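Local coordinates for thioredoxin (Bacillus cereus, PDB 3ZIT), which probably serves as a small glutaredoxin-like electron carrier, cycling a CxxC cysteine pair between its dithiol and disulfide forms, at residues Glu5-Pro10 / Arg41-Tyr46; Ile17-Leu22 / Val27-Phe32. The protein carries 1 engineered substitution. One frame throughout, in Å; residues are numbered along the deposited sequence.

Interaction 1 of 2, residues Glu5-Pro10 / Arg41-Tyr46; sequences EVYAQP and RNRLLY. Engineered in segment 5-10: Ala8 (natural residue Thr).
Three hydrogen bonds meet at Tyr7 OH, two from the Arg43 guanidinium and one to Glu5. Arg43 NE donates to Tyr7 OH at 2.9 Å, with an N-H...O angle of 162°, and Arg43 NH2 adds a weak, more bent bond to the same OH at 3.3 Å. Tyr7 OH in turn donates a hydrogen bond to Glu5 OE1 at 2.6 Å, reaching that oxygen from above the carboxylate plane. The hydroxyl therefore bridges a cation and an anion that do not meet directly, since Arg43 NE lies 4.6 Å from Glu5 OE1. The positive guanidinium would be expected to polarise the phenol and strengthen its bond to the carboxylate.

Tyr7 OH lies almost in the guanidinium plane, at the edge that carries NE and NH2. The ring and guanidinium planes are 61° apart, so the two groups do not stack. A bend at the CG-CD bond of Arg43 (chi3 -63°) helps to turn NE back to the hydroxyl. At the other end of the tyrosine the contact becomes apolar, with Leu44 CD1 reaching Tyr7 CB at 4.0 Å, and Leu44 also packs on Thr55 of strand 55-58. Phe32 of the neighbouring strand lies alongside the Tyr7 ring and forms a cation-pi pair with Arg43. Glu5 OE2 accepts a bond from Lys2 N, while Tyr48 OH adds a weak one to Glu5 OE1.

Tyr7 thus points from strand 4-8 toward helix 38-47, whereas the engineered Ala8 faces away from that helix, toward helix 13-24. Such packing of a helix on an inner strand is typical of the thioredoxin fold, here in its glutaredoxin-like form, with the sheet covered by helices on both faces.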
ATOM      1  N   GLU B   5       1.433 -13.894  -9.541  1.00  8.68           N
ATOM      2  CA  GLU B   5       2.768 -14.052  -9.000  1.00  9.69           C
ATOM      3  C   GLU B   5       3.257 -12.733  -8.472  1.00  8.41           C
ATOM      4  O   GLU B   5       3.167 -11.725  -9.192  1.00 10.28           O
ATOM      5  CB  GLU B   5       3.779 -14.563 -10.015  1.00 11.81           C
ATOM      6  CG  GLU B   5       3.428 -15.928 -10.589  1.00 14.90           C
ATOM      7  CD  GLU B   5       4.482 -16.386 -11.654  1.00 16.66           C
ATOM      8  OE1 GLU B   5       5.253 -15.568 -12.176  1.00 16.81           O
ATOM      9  OE2 GLU B   5       4.394 -17.492 -12.150  1.00 21.39           O
ATOM     10  N   VAL B   6       3.819 -12.715  -7.292  1.00  7.74           N
ATOM     11  CA  VAL B   6       4.433 -11.526  -6.693  1.00  7.70           C
ATOM     12  C   VAL B   6       5.905 -11.765  -6.519  1.00  7.33           C
ATOM     13  O   VAL B   6       6.295 -12.697  -5.822  1.00  9.57           O
ATOM     14  CB  VAL B   6       3.763 -11.199  -5.357  1.00  9.24           C
ATOM     15  CG1 VAL B   6       4.448 -10.010  -4.708  1.00 11.22           C
ATOM     16  CG2 VAL B   6       2.292 -10.973  -5.545  1.00 10.44           C
ATOM     17  N   TYR B   7       6.728 -10.918  -7.121  1.00  7.33           N
ATOM     18  CA  TYR B   7       8.172 -10.955  -6.969  1.00  7.79           C
ATOM     19  C   TYR B   7       8.596  -9.862  -5.994  1.00  7.58           C
ATOM     20  O   TYR B   7       8.286  -8.675  -6.211  1.00  8.10           O
ATOM     21  CB  TYR B   7       8.874 -10.778  -8.325  1.00  7.98           C
ATOM     22  CG  TYR B   7       8.592 -11.966  -9.246  1.00  8.72           C
ATOM     23  CD1 TYR B   7       7.432 -12.069  -9.952  1.00  9.70           C
ATOM     24  CD2 TYR B   7       9.471 -13.036  -9.258  1.00  9.39           C
ATOM     25  CE1 TYR B   7       7.085 -13.225 -10.638  1.00  9.84           C
ATOM     26  CE2 TYR B   7       9.158 -14.203  -9.945  1.00 10.78           C
ATOM     27  CZ  TYR B   7       7.985 -14.313 -10.605  1.00  9.85           C
ATOM     28  OH  TYR B   7       7.678 -15.501 -11.252  1.00 12.16           O
ATOM     29  N   ALA B   8       9.306 -10.282  -4.941  1.00  8.12           N
ATOM     30  CA  ALA B   8       9.655  -9.394  -3.858  1.00  8.89           C
ATOM     31  C   ALA B   8      11.090  -9.690  -3.402  1.00  9.63           C
ATOM     32  O   ALA B   8      11.723 -10.607  -3.916  1.00  9.93           O
ATOM     33  CB  ALA B   8       8.703  -9.575  -2.664  1.00 12.18           C
ATOM     34  N   GLN B   9      11.564  -8.936  -2.454  1.00 11.75           N
ATOM     35  CA  GLN B   9      12.864  -9.183  -1.818  1.00 13.35           C
ATOM     36  C   GLN B   9      12.798  -8.534  -0.437  1.00 13.75           C
ATOM     37  O   GLN B   9      11.902  -7.714  -0.164  1.00 13.37           O
ATOM     38  CB  GLN B   9      14.029  -8.787  -2.631  1.00 14.67           C
ATOM     39  CG  GLN B   9      14.090  -7.288  -2.810  1.00 14.75           C
ATOM     40  CD  GLN B   9      15.388  -6.811  -3.603  1.00 20.20           C
ATOM     41  OE1 GLN B   9      16.016  -7.478  -4.377  1.00 27.10           O
ATOM     42  NE2 GLN B   9      15.717  -5.574  -3.396  1.00 26.38           N
ATOM     43  N   PRO B  10      13.777  -8.857   0.421  1.00 15.40           N
ATOM     44  CA  PRO B  10      13.854  -8.219   1.751  1.00 16.00           C
ATOM     45  C   PRO B  10      14.212  -6.715   1.604  1.00 13.87           C
ATOM     46  O   PRO B  10      14.730  -6.235   0.551  1.00 16.15           O
ATOM     47  CB  PRO B  10      15.067  -8.882   2.414  1.00 19.28           C
ATOM     48  CG  PRO B  10      15.199 -10.152   1.693  1.00 19.42           C
ATOM     49  CD  PRO B  10      14.798  -9.906   0.279  1.00 17.50           C
ATOM     50  N   ARG B  41      14.483 -14.909  -9.612  1.00 10.54           N
ATOM     51  CA  ARG B  41      15.212 -13.725 -10.070  0.50 10.58           C
ATOM     52  C   ARG B  41      15.358 -13.732 -11.575  1.00 10.68           C
ATOM     53  O   ARG B  41      15.213 -12.704 -12.260  1.00 10.90           O
ATOM     54  CB  ARG B  41      16.548 -13.658  -9.351  0.50 12.10           C
ATOM     55  CG  ARG B  41      17.368 -12.480  -9.771  0.50 11.58           C
ATOM     56  CD  ARG B  41      18.713 -12.585  -9.135  0.50 14.06           C
ATOM     57  NE  ARG B  41      19.428 -11.344  -9.036  0.50 15.92           N
ATOM     58  CZ  ARG B  41      19.306 -10.427  -8.079  0.50 14.54           C
ATOM     59  NH1 ARG B  41      18.447 -10.553  -7.037  0.50 16.12           N
ATOM     60  NH2 ARG B  41      20.057  -9.346  -8.175  0.50 15.17           N
ATOM     61  N   ASN B  42      15.691 -14.917 -12.128  1.00 12.02           N
ATOM     62  CA  ASN B  42      15.858 -15.011 -13.575  1.00 13.20           C
ATOM     63  C   ASN B  42      14.541 -14.827 -14.295  1.00 11.88           C
ATOM     64  O   ASN B  42      14.547 -14.201 -15.358  1.00 13.57           O
ATOM     65  CB  ASN B  42      16.499 -16.373 -13.875  1.00 17.67           C
ATOM     66  CG  ASN B  42      17.984 -16.365 -13.581  1.00 25.08           C
ATOM     67  OD1 ASN B  42      18.586 -15.308 -13.481  1.00 29.91           O
ATOM     68  ND2 ASN B  42      18.571 -17.543 -13.443  1.00 32.51           N
ATOM     69  N   ARG B  43      13.428 -15.323 -13.750  1.00 11.31           N
ATOM     70  CA  ARG B  43      12.179 -15.027 -14.395  1.00 11.73           C
ATOM     71  C   ARG B  43      11.842 -13.507 -14.403  1.00 10.36           C
ATOM     72  O   ARG B  43      11.424 -12.984 -15.427  1.00 11.27           O
ATOM     73  CB  ARG B  43      10.975 -15.754 -13.750  1.00 12.66           C
ATOM     74  CG  ARG B  43      11.103 -17.269 -13.880  1.00 13.89           C
ATOM     75  CD  ARG B  43       9.793 -17.948 -13.541  1.00 14.79           C
ATOM     76  NE  ARG B  43       9.352 -17.722 -12.126  1.00 13.27           N
ATOM     77  CZ  ARG B  43       9.816 -18.367 -11.065  1.00 12.33           C
ATOM     78  NH1 ARG B  43      10.716 -19.358 -11.123  1.00 14.05           N
ATOM     79  NH2 ARG B  43       9.329 -18.063  -9.873  1.00 14.04           N
ATOM     80  N   LEU B  44      12.032 -12.848 -13.266  1.00  9.88           N
ATOM     81  CA  LEU B  44      11.825 -11.407 -13.147  1.00  9.27           C
ATOM     82  C   LEU B  44      12.588 -10.661 -14.265  1.00  8.81           C
ATOM     83  O   LEU B  44      12.023  -9.845 -14.982  1.00  9.89           O
ATOM     84  CB  LEU B  44      12.272 -10.939 -11.761  1.00  9.08           C
ATOM     85  CG  LEU B  44      12.181  -9.427 -11.540  1.00  9.63           C
ATOM     86  CD1 LEU B  44      10.717  -9.016 -11.419  1.00 12.47           C
ATOM     87  CD2 LEU B  44      12.988  -9.025 -10.366  1.00 13.33           C
ATOM     88  N   LEU B  45      13.878 -10.940 -14.348  1.00  9.27           N
ATOM     89  CA  LEU B  45      14.808 -10.161 -15.199  1.00 10.56           C
ATOM     90  C   LEU B  45      14.664 -10.548 -16.638  1.00 11.74           C
ATOM     91  O   LEU B  45      14.652  -9.667 -17.487  1.00 14.20           O
ATOM     92  CB  LEU B  45      16.242 -10.436 -14.743  1.00 10.69           C
ATOM     93  CG  LEU B  45      16.666  -9.798 -13.460  1.00 11.81           C
ATOM     94  CD1 LEU B  45      18.007 -10.376 -12.995  1.00 14.30           C
ATOM     95  CD2 LEU B  45      16.687  -8.305 -13.492  1.00 13.60           C
ATOM     96  N   TYR B  46      14.580 -11.822 -16.930  1.00 13.88           N
ATOM     97  CA  TYR B  46      14.723 -12.295 -18.342  1.00 16.55           C
ATOM     98  C   TYR B  46      13.361 -12.644 -18.907  1.00 17.59           C
ATOM     99  O   TYR B  46      13.250 -12.597 -20.100  1.00 24.99           O
ATOM    100  CB  TYR B  46      15.751 -13.478 -18.397  1.00 18.51           C
ATOM    101  CG  TYR B  46      17.152 -13.100 -17.836  1.00 17.74           C
ATOM    102  CD1 TYR B  46      18.062 -12.309 -18.544  1.00 25.24           C
ATOM    103  CD2 TYR B  46      17.564 -13.548 -16.598  1.00 20.39           C
ATOM    104  CE1 TYR B  46      19.318 -11.936 -17.981  1.00 19.42           C
ATOM    105  CE2 TYR B  46      18.755 -13.128 -16.003  1.00 20.35           C
ATOM    106  CZ  TYR B  46      19.606 -12.284 -16.686  1.00 21.36           C
ATOM    107  OH  TYR B  46      20.820 -11.861 -16.091  1.00 24.74           O
TER

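Interaction 2 of 2, residues Ile17-Leu22 / Val27-Phe32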
ATOM      1  N   ILE B  17       4.094  -3.203   1.079  1.00 11.19           N
ATOM      2  CA  ILE B  17       2.854  -2.492   0.818  1.00 11.08           C
ATOM      3  C   ILE B  17       2.017  -3.239  -0.198  1.00  9.21           C
ATOM      4  O   ILE B  17       0.823  -3.437  -0.015  1.00 10.08           O
ATOM      5  CB  ILE B  17       3.088  -1.039   0.458  1.00 13.19           C
ATOM      6  CG1 ILE B  17       3.797  -0.340   1.611  1.00 16.63           C
ATOM      7  CG2 ILE B  17       1.794  -0.400  -0.078  1.00 15.50           C
ATOM      8  CD1 ILE B  17       4.440   0.937   1.184  1.00 20.36           C
ATOM      9  N   VAL B  18       2.625  -3.690  -1.288  1.00  8.55           N
ATOM     10  CA  VAL B  18       1.878  -4.445  -2.280  1.00  9.09           C
ATOM     11  C   VAL B  18       1.324  -5.720  -1.711  1.00  8.46           C
ATOM     12  O   VAL B  18       0.152  -6.037  -1.895  1.00  9.14           O
ATOM     13  CB  VAL B  18       2.779  -4.698  -3.532  1.00  9.34           C
ATOM     14  CG1 VAL B  18       2.145  -5.802  -4.435  1.00 11.42           C
ATOM     15  CG2 VAL B  18       2.895  -3.408  -4.289  1.00 11.72           C
ATOM     16  N   LYS B  19       2.155  -6.503  -0.994  1.00  8.77           N
ATOM     17  CA  LYS B  19       1.645  -7.755  -0.436  1.00  9.88           C
ATOM     18  C   LYS B  19       0.511  -7.496   0.557  1.00  8.67           C
ATOM     19  O   LYS B  19      -0.488  -8.201   0.539  1.00  9.90           O
ATOM     20  CB  LYS B  19       2.773  -8.517   0.229  1.00 10.59           C
ATOM     21  CG  LYS B  19       3.766  -9.163  -0.690  1.00 12.94           C
ATOM     22  CD  LYS B  19       5.047  -9.632   0.076  1.00 19.98           C
ATOM     23  CE  LYS B  19       6.102 -10.459  -0.467  1.00 26.08           C
ATOM     24  NZ  LYS B  19       6.779 -10.770   0.831  1.00 35.80           N
ATOM     25  N   GLU B  20       0.648  -6.491   1.420  1.00  9.54           N
ATOM     26  CA  GLU B  20      -0.409  -6.206   2.371  1.00 10.22           C
ATOM     27  C   GLU B  20      -1.660  -5.744   1.719  1.00  9.56           C
ATOM     28  O   GLU B  20      -2.767  -6.065   2.187  1.00 10.09           O
ATOM     29  CB  GLU B  20       0.104  -5.275   3.461  1.00 12.39           C
ATOM     30  CG  GLU B  20       1.242  -5.949   4.308  1.00 16.11           C
ATOM     31  CD  GLU B  20       0.765  -7.213   5.085  1.00 22.09           C
ATOM     32  OE1 GLU B  20      -0.338  -7.115   5.641  1.00 30.70           O
ATOM     33  OE2 GLU B  20       1.486  -8.276   5.172  1.00 28.95           O
ATOM     34  N   PHE B  21      -1.536  -4.932   0.658  1.00  9.51           N
ATOM     35  CA  PHE B  21      -2.678  -4.526  -0.172  1.00  9.48           C
ATOM     36  C   PHE B  21      -3.403  -5.815  -0.723  1.00  8.15           C
ATOM     37  O   PHE B  21      -4.608  -5.907  -0.691  1.00  9.62           O
ATOM     38  CB  PHE B  21      -2.195  -3.597  -1.243  1.00  9.97           C
ATOM     39  CG  PHE B  21      -3.244  -3.283  -2.287  1.00 12.53           C
ATOM     40  CD1 PHE B  21      -4.206  -2.285  -1.970  1.00 18.58           C
ATOM     41  CD2 PHE B  21      -3.306  -3.939  -3.471  1.00 16.62           C
ATOM     42  CE1 PHE B  21      -5.233  -1.943  -2.817  1.00 21.35           C
ATOM     43  CE2 PHE B  21      -4.368  -3.624  -4.415  1.00 18.32           C
ATOM     44  CZ  PHE B  21      -5.264  -2.584  -4.007  1.00 20.53           C
ATOM     45  N   LEU B  22      -2.620  -6.682  -1.312  1.00  9.01           N
ATOM     46  CA  LEU B  22      -3.201  -7.911  -1.856  1.00  8.86           C
ATOM     47  C   LEU B  22      -3.849  -8.747  -0.767  1.00  8.98           C
ATOM     48  O   LEU B  22      -4.962  -9.257  -0.988  1.00 10.00           O
ATOM     49  CB  LEU B  22      -2.112  -8.723  -2.566  1.00  9.80           C
ATOM     50  CG  LEU B  22      -1.579  -8.092  -3.807  1.00  9.87           C
ATOM     51  CD1 LEU B  22      -0.330  -8.931  -4.285  1.00 12.27           C
ATOM     52  CD2 LEU B  22      -2.565  -7.834  -4.888  1.00 13.33           C
ATOM     53  N   VAL B  27      -6.584 -11.544  -2.110  1.00  8.45           N
ATOM     54  CA  VAL B  27      -6.150 -12.029  -3.367  1.00  8.53           C
ATOM     55  C   VAL B  27      -5.345 -13.297  -3.205  1.00  9.36           C
ATOM     56  O   VAL B  27      -4.516 -13.410  -2.304  1.00 10.52           O
ATOM     57  CB  VAL B  27      -5.285 -10.950  -4.096  1.00  8.29           C
ATOM     58  CG1 VAL B  27      -4.614 -11.463  -5.308  1.00  9.37           C
ATOM     59  CG2 VAL B  27      -6.194  -9.735  -4.434  1.00 10.22           C
ATOM     60  N   ALA B  28      -5.591 -14.283  -4.097  1.00  9.31           N
ATOM     61  CA  ALA B  28      -4.924 -15.601  -4.012  1.00 10.28           C
ATOM     62  C   ALA B  28      -3.665 -15.552  -4.828  1.00  9.27           C
ATOM     63  O   ALA B  28      -3.604 -16.055  -5.908  1.00 15.71           O
ATOM     64  CB  ALA B  28      -5.852 -16.668  -4.523  1.00 13.69           C
ATOM     65  N   TYR B  29      -2.571 -15.029  -4.280  1.00 12.30           N
ATOM     66  CA  TYR B  29      -1.275 -14.911  -4.962  1.00 11.32           C
ATOM     67  C   TYR B  29      -0.239 -15.908  -4.442  1.00 10.66           C
ATOM     68  O   TYR B  29      -0.389 -16.449  -3.327  1.00 12.32           O
ATOM     69  CB  TYR B  29      -0.689 -13.483  -4.827  1.00 11.23           C
ATOM     70  CG  TYR B  29      -0.368 -13.061  -3.468  1.00 10.18           C
ATOM     71  CD1 TYR B  29      -1.296 -12.450  -2.675  1.00 12.50           C
ATOM     72  CD2 TYR B  29       0.913 -13.251  -2.916  1.00 10.80           C
ATOM     73  CE1 TYR B  29      -0.981 -12.027  -1.345  1.00 14.06           C
ATOM     74  CE2 TYR B  29       1.256 -12.830  -1.648  1.00 12.43           C
ATOM     75  CZ  TYR B  29       0.294 -12.222  -0.854  1.00 13.99           C
ATOM     76  OH  TYR B  29       0.633 -11.789   0.420  1.00 18.49           O
ATOM     77  N   GLU B  30       0.800 -16.142  -5.226  1.00 10.33           N
ATOM     78  CA  GLU B  30       2.039 -16.853  -4.825  1.00 11.79           C
ATOM     79  C   GLU B  30       3.161 -15.868  -4.881  1.00 10.41           C
ATOM     80  O   GLU B  30       3.252 -15.082  -5.838  1.00 12.43           O
ATOM     81  CB  GLU B  30       2.300 -18.025  -5.741  1.00 15.96           C
ATOM     82  CG  GLU B  30       1.182 -19.059  -5.700  1.00 21.64           C
ATOM     83  CD  GLU B  30       1.643 -20.407  -6.180  1.00 35.74           C
ATOM     84  OE1 GLU B  30       2.895 -20.664  -6.292  1.00 33.90           O
ATOM     85  OE2 GLU B  30       0.758 -21.257  -6.353  1.00 37.23           O
ATOM     86  N   GLU B  31       4.053 -15.893  -3.906  1.00  9.38           N
ATOM     87  CA  GLU B  31       5.148 -14.984  -3.872  1.00  9.28           C
ATOM     88  C   GLU B  31       6.465 -15.646  -4.050  1.00  8.29           C
ATOM     89  O   GLU B  31       6.647 -16.884  -3.768  1.00  9.76           O
ATOM     90  CB  GLU B  31       5.209 -14.138  -2.631  1.00 10.27           C
ATOM     91  CG  GLU B  31       5.622 -14.923  -1.404  1.00 13.00           C
ATOM     92  CD  GLU B  31       5.420 -14.046  -0.279  1.00 17.08           C
ATOM     93  OE1 GLU B  31       6.288 -13.131  -0.040  1.00 22.13           O
ATOM     94  OE2 GLU B  31       4.330 -13.946   0.226  1.00 18.28           O
ATOM     95  N   PHE B  32       7.502 -14.898  -4.467  1.00  8.32           N
ATOM     96  CA  PHE B  32       8.830 -15.339  -4.651  1.00  8.57           C
ATOM     97  C   PHE B  32       9.773 -14.276  -4.146  1.00  9.56           C
ATOM     98  O   PHE B  32       9.514 -13.096  -4.331  1.00 13.48           O
ATOM     99  CB  PHE B  32       9.178 -15.607  -6.094  1.00 10.60           C
ATOM    100  CG  PHE B  32       8.243 -16.562  -6.718  1.00 10.91           C
ATOM    101  CD1 PHE B  32       8.454 -17.937  -6.569  1.00 13.47           C
ATOM    102  CD2 PHE B  32       7.091 -16.155  -7.353  1.00 12.51           C
ATOM    103  CE1 PHE B  32       7.533 -18.834  -7.112  1.00 15.37           C
ATOM    104  CE2 PHE B  32       6.166 -17.032  -7.908  1.00 18.18           C
ATOM    105  CZ  PHE B  32       6.383 -18.400  -7.737  1.00 17.18           C
TER
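Leu22 is the close-packed centre of this contact, touching both Tyr29 and Val27. Its CD1 methyl lies over one face of the Tyr29 ring, displaced toward the rim, in a CH-pi contact 4.3 Å from the centroid and 22° off the ring normal. Leu22 CB lies beside the CD1-CE1 side of the ring, 3.7 Å from Tyr29 CE1. The other methyl, Leu22 CD2, meets Val27 CG2 at 4.1 Å. With chi1 at 64°, the Tyr29 ring is set between its own backbone N and carbonyl carbon and leans over the helix. A backbone bond joins the end of segment 17-22 to Val27 beside this apolar cluster: Val27 N donates to Leu22 O at 3.0 Å.

Toward Lys19 the contact becomes looser and more polar. Tyr29 OH approaches Lys19 without a hydrogen bond to it in the model, 3.8 Å from Lys19 O and 3.9 Å from Lys19 CB. Beyond it the extended lysine chain runs out to the exposed Glu31, the two side chains crossing at about a right angle. Lys19 NZ and Glu31 OE1 form a salt bridge, but the bond is weak and OE1 is crowded in the model, so its exact geometry is doubtful.

Helix 13-24 and strand 30-33 are the last two elements of a beta-alpha-beta unit that begins with strand 4-8. Leu22 also packs on Val6 of that first strand and on Leu75 of helix 68-75, while Tyr29 covers Ile4 and Val6. Further round helix 13-24, Ile17 and Phe21 pack against Ile17 and Phe66 of the second subunit.

Interactions 1 and 2, with centres about 13 Å apart, meet through neighbouring parallel strands: Val6 N lies 2.8 Å from Glu30 O, and Val6 O lies 2.9 Å from Phe32 N. Interaction 1 uses helix 38-47 on one face of the sheet and interaction 2 uses helix 13-24 on the other. Phe32 gives a second link, its CE1 lying 3.4 Å from Arg43 NH2. Along the chain, 17-22/27-32 is nested within the loop closed by 5-10/41-46. The Cys12-Cys15 disulfide pair, probably the redox site, lies at the start of helix 13-24. Tyr7 and Lys19 lie near this pair without touching it, and the engineered Ala8 packs on Cys15 and Lys19.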